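Local coordinates for ribosome-inactivating protein (Lychnis chalcedonica, PDB 2G5X) that belongs to the plant ribosome-inactivating proteins, a single chain that joins a mixed beta sheet to a largely helical body, at residues N57-L61 / G72-R76; R84-F88 / Y99-F103; V128-K132 / T197-N201. All coordinates share one frame. Where two conformers were deposited one is given. Residue numbers count along the deposited sequence, not the author numbering.

Contact 1: residues N57-L61 / G72-R76; sequences NTITL and GFQDR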
loop_
_atom_site.group_PDB
_atom_site.type_symbol
_atom_site.label_atom_id
_atom_site.label_comp_id
_atom_site.label_asym_id
_atom_site.label_seq_id
_atom_site.Cartn_x
_atom_site.Cartn_y
_atom_site.Cartn_z
ATOM N N ASN A 57 7.143 -10.794 -13.776
ATOM C CA ASN A 57 7.005 -9.364 -14.052
ATOM C C ASN A 57 6.967 -8.647 -12.703
ATOM O O ASN A 57 6.404 -9.159 -11.732
ATOM C CB ASN A 57 5.721 -9.063 -14.836
ATOM C CG ASN A 57 5.768 -9.579 -16.270
ATOM O OD1 ASN A 57 6.841 -9.858 -16.813
ATOM N ND2 ASN A 57 4.601 -9.692 -16.893
ATOM N N THR A 58 7.546 -7.452 -12.651
ATOM C CA THR A 58 7.614 -6.697 -11.406
ATOM C C THR A 58 7.123 -5.256 -11.497
ATOM O O THR A 58 7.425 -4.546 -12.456
ATOM C CB THR A 58 9.073 -6.664 -10.880
ATOM O OG1 THR A 58 9.537 -8.005 -10.673
ATOM C CG2 THR A 58 9.165 -5.894 -9.571
ATOM N N ILE A 59 6.349 -4.846 -10.496
ATOM C CA ILE A 59 5.863 -3.473 -10.386
ATOM C C ILE A 59 6.347 -2.974 -9.027
ATOM O O ILE A 59 6.170 -3.654 -8.014
ATOM C CB ILE A 59 4.320 -3.381 -10.441
ATOM C CG1 ILE A 59 3.835 -3.642 -11.869
ATOM C CG2 ILE A 59 3.863 -1.995 -9.977
ATOM C CD1 ILE A 59 2.323 -3.555 -12.039
ATOM N N THR A 60 6.975 -1.803 -9.008
ATOM C CA THR A 60 7.489 -1.236 -7.762
ATOM C C THR A 60 6.609 -0.084 -7.281
ATOM O O THR A 60 6.450 0.915 -7.976
ATOM C CB THR A 60 8.942 -0.724 -7.946
ATOM O OG1 THR A 60 9.769 -1.798 -8.416
ATOM C CG2 THR A 60 9.503 -0.200 -6.624
ATOM N N LEU A 61 6.034 -0.239 -6.089
ATOM C CA LEU A 61 5.171 0.782 -5.502
ATOM C C LEU A 61 5.989 1.763 -4.670
ATOM O O LEU A 61 6.980 1.379 -4.052
ATOM C CB LEU A 61 4.130 0.134 -4.583
ATOM C CG LEU A 61 3.227 -0.967 -5.140
ATOM C CD1 LEU A 61 2.360 -1.532 -4.015
ATOM C CD2 LEU A 61 2.361 -0.403 -6.247
ATOM N N GLY A 72 2.527 6.461 -6.438
ATOM C CA GLY A 72 2.721 6.012 -7.808
ATOM C C GLY A 72 3.422 4.668 -7.889
ATOM O O GLY A 72 3.612 4.005 -6.868
ATOM N N PHE A 73 3.813 4.265 -9.097
ATOM C CA PHE A 73 4.499 2.989 -9.292
ATOM C C PHE A 73 5.385 2.977 -10.540
ATOM O O PHE A 73 5.257 3.828 -11.421
ATOM C CB PHE A 73 3.484 1.843 -9.387
ATOM C CG PHE A 73 2.609 1.899 -10.613
ATOM C CD1 PHE A 73 1.413 2.607 -10.600
ATOM C CD2 PHE A 73 2.997 1.260 -11.789
ATOM C CE1 PHE A 73 0.613 2.681 -11.740
ATOM C CE2 PHE A 73 2.207 1.326 -12.937
ATOM C CZ PHE A 73 1.011 2.038 -12.912
ATOM N N GLN A 74 6.278 1.993 -10.604
ATOM C CA GLN A 74 7.203 1.836 -11.723
ATOM C C GLN A 74 7.039 0.478 -12.412
ATOM O O GLN A 74 6.978 -0.553 -11.745
ATOM C CB GLN A 74 8.645 1.980 -11.212
ATOM C CG GLN A 74 9.726 1.455 -12.147
ATOM C CD GLN A 74 11.079 1.380 -11.458
ATOM O OE1 GLN A 74 11.791 2.378 -11.344
ATOM N NE2 GLN A 74 11.428 0.193 -10.977
ATOM N N ASP A 75 6.945 0.485 -13.741
ATOM C CA ASP A 75 6.841 -0.757 -14.514
ATOM C C ASP A 75 7.750 -0.616 -15.741
ATOM O O ASP A 75 8.690 0.179 -15.707
ATOM C CB ASP A 75 5.376 -1.058 -14.899
ATOM C CG ASP A 75 4.812 -0.103 -15.933
ATOM O OD1 ASP A 75 5.202 1.078 -15.947
ATOM O OD2 ASP A 75 3.946 -0.540 -16.722
ATOM N N ARG A 76 7.509 -1.379 -16.807
ATOM C CA ARG A 76 8.359 -1.276 -18.000
ATOM C C ARG A 76 7.615 -0.849 -19.260
ATOM O O ARG A 76 6.524 -1.336 -19.539
ATOM C CB ARG A 76 9.080 -2.601 -18.269
ATOM C CG ARG A 76 10.263 -2.858 -17.346
ATOM C CD ARG A 76 11.032 -4.116 -17.731
ATOM N NE ARG A 76 12.143 -4.363 -16.811
ATOM C CZ ARG A 76 13.345 -3.801 -16.903
ATOM N NH1 ARG A 76 13.621 -2.954 -17.886
ATOM N NH2 ARG A 76 14.268 -4.074 -15.992
HETATM O O HOH W 1 10.083 -2.372 -11.058
#
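N57 lies just ahead of the strand and its side chain stays clear of 72-76, turning instead to F144 and Y148. T58 opens the strand at the margin of the contact, its carbonyl O 4.1 Å from the O of Q74. At I59 the packing begins: CG2 lies 3.8 Å from CD2 of F73, and CG1 is 4.3 Å from CB of D75, whose carboxylate leads off to a salt bridge with R84. The I59 CA also makes a CA-H...O contact of 3.4 Å with the O of Q74. These segments belong to an antiparallel beta hairpin, strands 58-64 and 69-76, in the middle of the mixed sheet; the axes of 58-61 and 72-76 approach to 4.6 Å, their directions 157° apart. T60 and Q74 form its hydrogen-bonded pair here: T60 N donates to Q74 O (3.0 Å), and Q74 N to T60 O (2.8 Å). On the face that carries the side chains of T60 and Q74, water 1 donates a hydrogen bond to T60 OG1 (2.7 Å) and accepts one from Q74 NE2 (2.9 Å); OG1 is also hydrogen-bonded to OD1 of N49. L61 returns to the face of I59 and F73 as the non-hydrogen-bonded partner of F73, its CD2 4.0 Å from F73 CB, while F160 of helix 154-173 covers I59 and L61.

Contact 2: residues R84-F88 / Y99-F103; sequences RANFF and YKSIF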
loop_
_atom_site.group_PDB
_atom_site.type_symbol
_atom_site.label_atom_id
_atom_site.label_comp_id
_atom_site.label_asym_id
_atom_site.label_seq_id
_atom_site.Cartn_x
_atom_site.Cartn_y
_atom_site.Cartn_z
ATOM N N ARG A 84 9.969 2.677 -16.295
ATOM C CA ARG A 84 9.345 4.003 -16.301
ATOM C C ARG A 84 8.638 4.343 -14.987
ATOM O O ARG A 84 7.945 3.506 -14.407
ATOM C CB ARG A 84 8.343 4.110 -17.462
ATOM C CG ARG A 84 7.168 3.143 -17.367
ATOM C CD ARG A 84 6.228 3.225 -18.570
ATOM N NE ARG A 84 5.175 2.217 -18.460
ATOM C CZ ARG A 84 4.340 1.876 -19.436
ATOM N NH1 ARG A 84 4.418 2.464 -20.625
ATOM N NH2 ARG A 84 3.434 0.928 -19.225
ATOM N N ALA A 85 8.817 5.581 -14.533
ATOM C CA ALA A 85 8.204 6.054 -13.290
ATOM C C ALA A 85 6.857 6.714 -13.567
ATOM O O ALA A 85 6.779 7.667 -14.341
ATOM C CB ALA A 85 9.134 7.049 -12.595
ATOM N N ASN A 86 5.806 6.215 -12.918
ATOM C CA ASN A 86 4.448 6.735 -13.100
ATOM C C ASN A 86 3.891 7.328 -11.801
ATOM O O ASN A 86 3.746 6.619 -10.806
ATOM C CB ASN A 86 3.515 5.608 -13.555
ATOM C CG ASN A 86 4.087 4.792 -14.700
ATOM O OD1 ASN A 86 4.089 5.227 -15.851
ATOM N ND2 ASN A 86 4.585 3.598 -14.382
ATOM N N PHE A 87 3.564 8.617 -11.811
ATOM C CA PHE A 87 3.009 9.266 -10.621
ATOM C C PHE A 87 1.531 9.603 -10.783
ATOM O O PHE A 87 1.079 9.920 -11.884
ATOM C CB PHE A 87 3.761 10.560 -10.307
ATOM C CG PHE A 87 5.170 10.346 -9.855
ATOM C CD1 PHE A 87 6.239 10.627 -10.700
ATOM C CD2 PHE A 87 5.428 9.842 -8.584
ATOM C CE1 PHE A 87 7.554 10.408 -10.283
ATOM C CE2 PHE A 87 6.735 9.620 -8.157
ATOM C CZ PHE A 87 7.802 9.903 -9.009
ATOM N N PHE A 88 0.779 9.533 -9.686
ATOM C CA PHE A 88 -0.637 9.878 -9.732
ATOM C C PHE A 88 -0.720 11.341 -10.172
ATOM O O PHE A 88 0.204 12.119 -9.937
ATOM C CB PHE A 88 -1.291 9.678 -8.357
ATOM C CG PHE A 88 -1.566 8.235 -8.020
ATOM C CD1 PHE A 88 -1.065 7.666 -6.852
ATOM C CD2 PHE A 88 -2.328 7.443 -8.877
ATOM C CE1 PHE A 88 -1.318 6.329 -6.541
ATOM C CE2 PHE A 88 -2.586 6.105 -8.576
ATOM C CZ PHE A 88 -2.081 5.546 -7.406
ATOM N N TYR A 99 11.968 12.156 -9.822
ATOM C CA TYR A 99 11.592 10.766 -10.063
ATOM C C TYR A 99 12.734 9.783 -9.810
ATOM O O TYR A 99 12.513 8.675 -9.318
ATOM C CB TYR A 99 11.065 10.602 -11.500
ATOM C CG TYR A 99 12.136 10.485 -12.565
ATOM C CD1 TYR A 99 12.621 9.236 -12.964
ATOM C CD2 TYR A 99 12.684 11.621 -13.156
ATOM C CE1 TYR A 99 13.624 9.124 -13.925
ATOM C CE2 TYR A 99 13.687 11.522 -14.116
ATOM C CZ TYR A 99 14.152 10.273 -14.495
ATOM O OH TYR A 99 15.151 10.177 -15.437
ATOM N N LYS A 100 13.954 10.201 -10.128
ATOM C CA LYS A 100 15.130 9.354 -9.955
ATOM C C LYS A 100 15.529 9.195 -8.489
ATOM O O LYS A 100 16.161 8.203 -8.116
ATOM C CB LYS A 100 16.301 9.932 -10.758
ATOM C CG LYS A 100 17.483 8.994 -10.923
ATOM C CD LYS A 100 17.106 7.757 -11.722
ATOM C CE LYS A 100 18.331 6.914 -12.044
ATOM N NZ LYS A 100 17.973 5.664 -12.768
ATOM N N SER A 101 15.169 10.175 -7.664
ATOM C CA SER A 101 15.482 10.135 -6.236
ATOM C C SER A 101 14.480 9.257 -5.499
ATOM O O SER A 101 14.747 8.780 -4.398
ATOM C CB SER A 101 15.449 11.545 -5.642
ATOM O OG SER A 101 14.129 11.924 -5.305
ATOM N N ILE A 102 13.321 9.059 -6.116
ATOM C CA ILE A 102 12.264 8.239 -5.536
ATOM C C ILE A 102 12.378 6.815 -6.075
ATOM O O ILE A 102 12.510 5.861 -5.309
ATOM C CB ILE A 102 10.881 8.818 -5.879
ATOM C CG1 ILE A 102 10.749 10.211 -5.253
ATOM C CG2 ILE A 102 9.784 7.880 -5.394
ATOM C CD1 ILE A 102 9.498 10.960 -5.654
ATOM N N PHE A 103 12.321 6.682 -7.397
ATOM C CA PHE A 103 12.457 5.380 -8.047
ATOM C C PHE A 103 13.912 5.235 -8.472
ATOM O O PHE A 103 14.294 5.589 -9.588
ATOM C CB PHE A 103 11.533 5.285 -9.263
ATOM C CG PHE A 103 10.079 5.149 -8.910
ATOM C CD1 PHE A 103 9.601 3.984 -8.312
ATOM C CD2 PHE A 103 9.187 6.182 -9.166
ATOM C CE1 PHE A 103 8.253 3.853 -7.980
ATOM C CE2 PHE A 103 7.836 6.060 -8.837
ATOM C CZ PHE A 103 7.370 4.891 -8.242
#
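This is an apolar strand-to-helix contact, in which the short helix 99-102 and the residue that follows it pack on strand 83-87 of the mixed sheet. A85 and F87, two residues apart on the strand, supply one side; Y99, I102 and F103 supply the other, and together the segments bury 243 Å². The small A85 lets the chain come close, with CB 3.5 Å from CD2 of F103 and 4.1 Å from CD1 of Y99. The ring of F87 reaches further out and meets three residues: its CE1 is 3.7 Å from CB of Y99, which lies at the ring edge, its CZ is 3.9 Å from CD1 of I102, and its CE2 is 3.8 Å from CE2 of F103. The two phenylalanine rings meet obliquely, centroids 5.6 Å apart and planes at 46°. F103 is the first residue to leave helical geometry, yet its N still donates to Y99 O at 2.8 Å, so the turn carries Y99 and F103 to the strand together. Around this cluster, L109 of strand 108-109 touches F87 and Y99, A62 of strand 58-64 meets I102 and F103, and Q74 of strand 69-76 also packs against F103.

Contact 3: residues V128-K132 / T197-N201; sequences VSREK and TLLEN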
loop_
_atom_site.group_PDB
_atom_site.type_symbol
_atom_site.label_atom_id
_atom_site.label_comp_id
_atom_site.label_asym_id
_atom_site.label_seq_id
_atom_site.Cartn_x
_atom_site.Cartn_y
_atom_site.Cartn_z
ATOM N N VAL A 128 -15.857 1.280 -8.166
ATOM C CA VAL A 128 -16.197 0.393 -7.054
ATOM C C VAL A 128 -15.688 0.980 -5.735
ATOM O O VAL A 128 -14.657 1.656 -5.700
ATOM C CB VAL A 128 -15.602 -1.029 -7.261
ATOM C CG1 VAL A 128 -14.090 -0.985 -7.176
ATOM C CG2 VAL A 128 -16.175 -1.994 -6.235
ATOM N N SER A 129 -16.413 0.720 -4.652
ATOM C CA SER A 129 -16.053 1.239 -3.335
ATOM C C SER A 129 -15.015 0.408 -2.587
ATOM O O SER A 129 -14.793 -0.765 -2.900
ATOM C CB SER A 129 -17.303 1.341 -2.464
ATOM O OG SER A 129 -17.840 0.050 -2.219
ATOM N N ARG A 130 -14.388 1.030 -1.590
ATOM C CA ARG A 130 -13.392 0.362 -0.755
ATOM C C ARG A 130 -14.060 -0.831 -0.088
ATOM O O ARG A 130 -13.458 -1.891 0.068
ATOM C CB ARG A 130 -12.886 1.297 0.352
ATOM C CG ARG A 130 -12.024 2.456 -0.101
ATOM C CD ARG A 130 -11.897 3.511 1.001
ATOM N NE ARG A 130 -11.150 3.053 2.174
ATOM C CZ ARG A 130 -11.069 3.730 3.317
ATOM N NH1 ARG A 130 -11.691 4.896 3.443
ATOM N NH2 ARG A 130 -10.364 3.250 4.335
ATOM N N GLU A 131 -15.314 -0.637 0.310
ATOM C CA GLU A 131 -16.076 -1.675 0.991
ATOM C C GLU A 131 -16.346 -2.946 0.194
ATOM O O GLU A 131 -16.282 -4.042 0.754
ATOM C CB GLU A 131 -17.406 -1.110 1.500
ATOM C CG GLU A 131 -17.269 -0.165 2.685
ATOM C CD GLU A 131 -17.130 1.289 2.273
ATOM O OE1 GLU A 131 -16.677 1.554 1.140
ATOM O OE2 GLU A 131 -17.469 2.167 3.096
ATOM N N LYS A 132 -16.641 -2.824 -1.098
ATOM C CA LYS A 132 -16.932 -4.026 -1.869
ATOM C C LYS A 132 -15.909 -4.459 -2.910
ATOM O O LYS A 132 -16.144 -5.411 -3.650
ATOM C CB LYS A 132 -18.325 -3.928 -2.504
ATOM C CG LYS A 132 -18.515 -2.883 -3.579
ATOM C CD LYS A 132 -20.006 -2.780 -3.898
ATOM C CE LYS A 132 -20.281 -1.997 -5.166
ATOM N NZ LYS A 132 -19.730 -2.677 -6.366
ATOM N N THR A 197 -13.619 -0.625 7.058
ATOM C CA THR A 197 -13.371 0.654 6.404
ATOM C C THR A 197 -13.320 1.770 7.457
ATOM O O THR A 197 -12.478 2.665 7.382
ATOM C CB THR A 197 -14.461 0.960 5.348
ATOM O OG1 THR A 197 -14.422 -0.040 4.318
ATOM C CG2 THR A 197 -14.233 2.328 4.718
ATOM N N LEU A 198 -14.211 1.707 8.444
ATOM C CA LEU A 198 -14.239 2.713 9.508
ATOM C C LEU A 198 -13.018 2.546 10.414
ATOM O O LEU A 198 -12.454 3.526 10.909
ATOM C CB LEU A 198 -15.524 2.582 10.332
ATOM C CG LEU A 198 -15.749 3.641 11.416
ATOM C CD1 LEU A 198 -15.769 5.031 10.789
ATOM C CD2 LEU A 198 -17.065 3.360 12.129
ATOM N N LEU A 199 -12.619 1.296 10.636
ATOM C CA LEU A 199 -11.448 1.013 11.458
ATOM C C LEU A 199 -10.230 1.679 10.815
ATOM O O LEU A 199 -9.448 2.357 11.488
ATOM C CB LEU A 199 -11.223 -0.499 11.550
ATOM C CG LEU A 199 -9.925 -0.974 12.204
ATOM C CD1 LEU A 199 -9.843 -0.488 13.654
ATOM C CD2 LEU A 199 -9.874 -2.491 12.148
ATOM N N GLU A 200 -10.078 1.472 9.510
ATOM C CA GLU A 200 -8.971 2.053 8.756
ATOM C C GLU A 200 -8.958 3.574 8.877
ATOM O O GLU A 200 -7.902 4.184 9.027
ATOM C CB GLU A 200 -9.070 1.660 7.277
ATOM C CG GLU A 200 -8.744 0.198 6.997
ATOM C CD GLU A 200 -9.030 -0.214 5.560
ATOM O OE1 GLU A 200 -8.659 -1.345 5.182
ATOM O OE2 GLU A 200 -9.626 0.584 4.810
ATOM N N ASN A 201 -10.134 4.188 8.805
ATOM C CA ASN A 201 -10.222 5.641 8.908
ATOM C C ASN A 201 -9.724 6.171 10.250
ATOM O O ASN A 201 -9.280 7.317 10.339
ATOM C CB ASN A 201 -11.664 6.111 8.695
ATOM C CG ASN A 201 -12.147 5.890 7.275
ATOM O OD1 ASN A 201 -11.354 5.659 6.364
ATOM N ND2 ASN A 201 -13.456 5.982 7.077
#
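A buried arginine ties the loop between helices 119-126 and 137-145 to the last turn of helix 193-201, within the helical part of the ribosome-inactivating protein fold. R130 points toward the helix and spends its guanidinium on two acceptors lying near the edge of the group. NH2 forms a salt bridge with OE2 of E200 at 2.8 Å; NH1 donates to OD1 of N201 at 3.0 Å, and NH2 adds a weak bond to the same OD1 at 3.3 Å. T197 and N201 are one helical turn apart, joined by the bond from N201 N to T197 O (3.1 Å), so T197 comes to lie under the group that N201 accepts from. Beyond the two segments, Y119 makes a cation-pi contact with R130, and E170 lies close to E200 as a second carboxylate, with a weak, long ion pair to the arginine. The R130 backbone N is satisfied by the side chain of Q123. Within the loop, K132 N makes weak hydrogen bonds to O and OG of S129, both at 3.3 Å. T197 OG1 is satisfied by the carbonyl of G193, and CG of E131 lies 3.3 Å from T197 OG1. Over one guanidinium face sits the T197 methyl, CG2 3.7 Å from R130 CZ.

Overall arrangement
Contacts 1 and 2 form one continuous region, their centres 10 Å apart, because strands 69-76 and 83-87 follow each other in the chain and are neighbours in the sheet. D75 OD1 and R84 NE form a salt bridge between them at 2.8 Å, the F73 O and N86 N atoms are 2.9 Å apart, a probable hydrogen bond, and T60 O packs 3.4 Å from F103 CE1. Contact 3 lies on the opposite side of the chain's centre, in the helical part, with its centre 25 Å from that of contact 1 and 28 Å from that of contact 2; the nearest atoms are about 14 and 13 Å away. Along the chain the three follow in series.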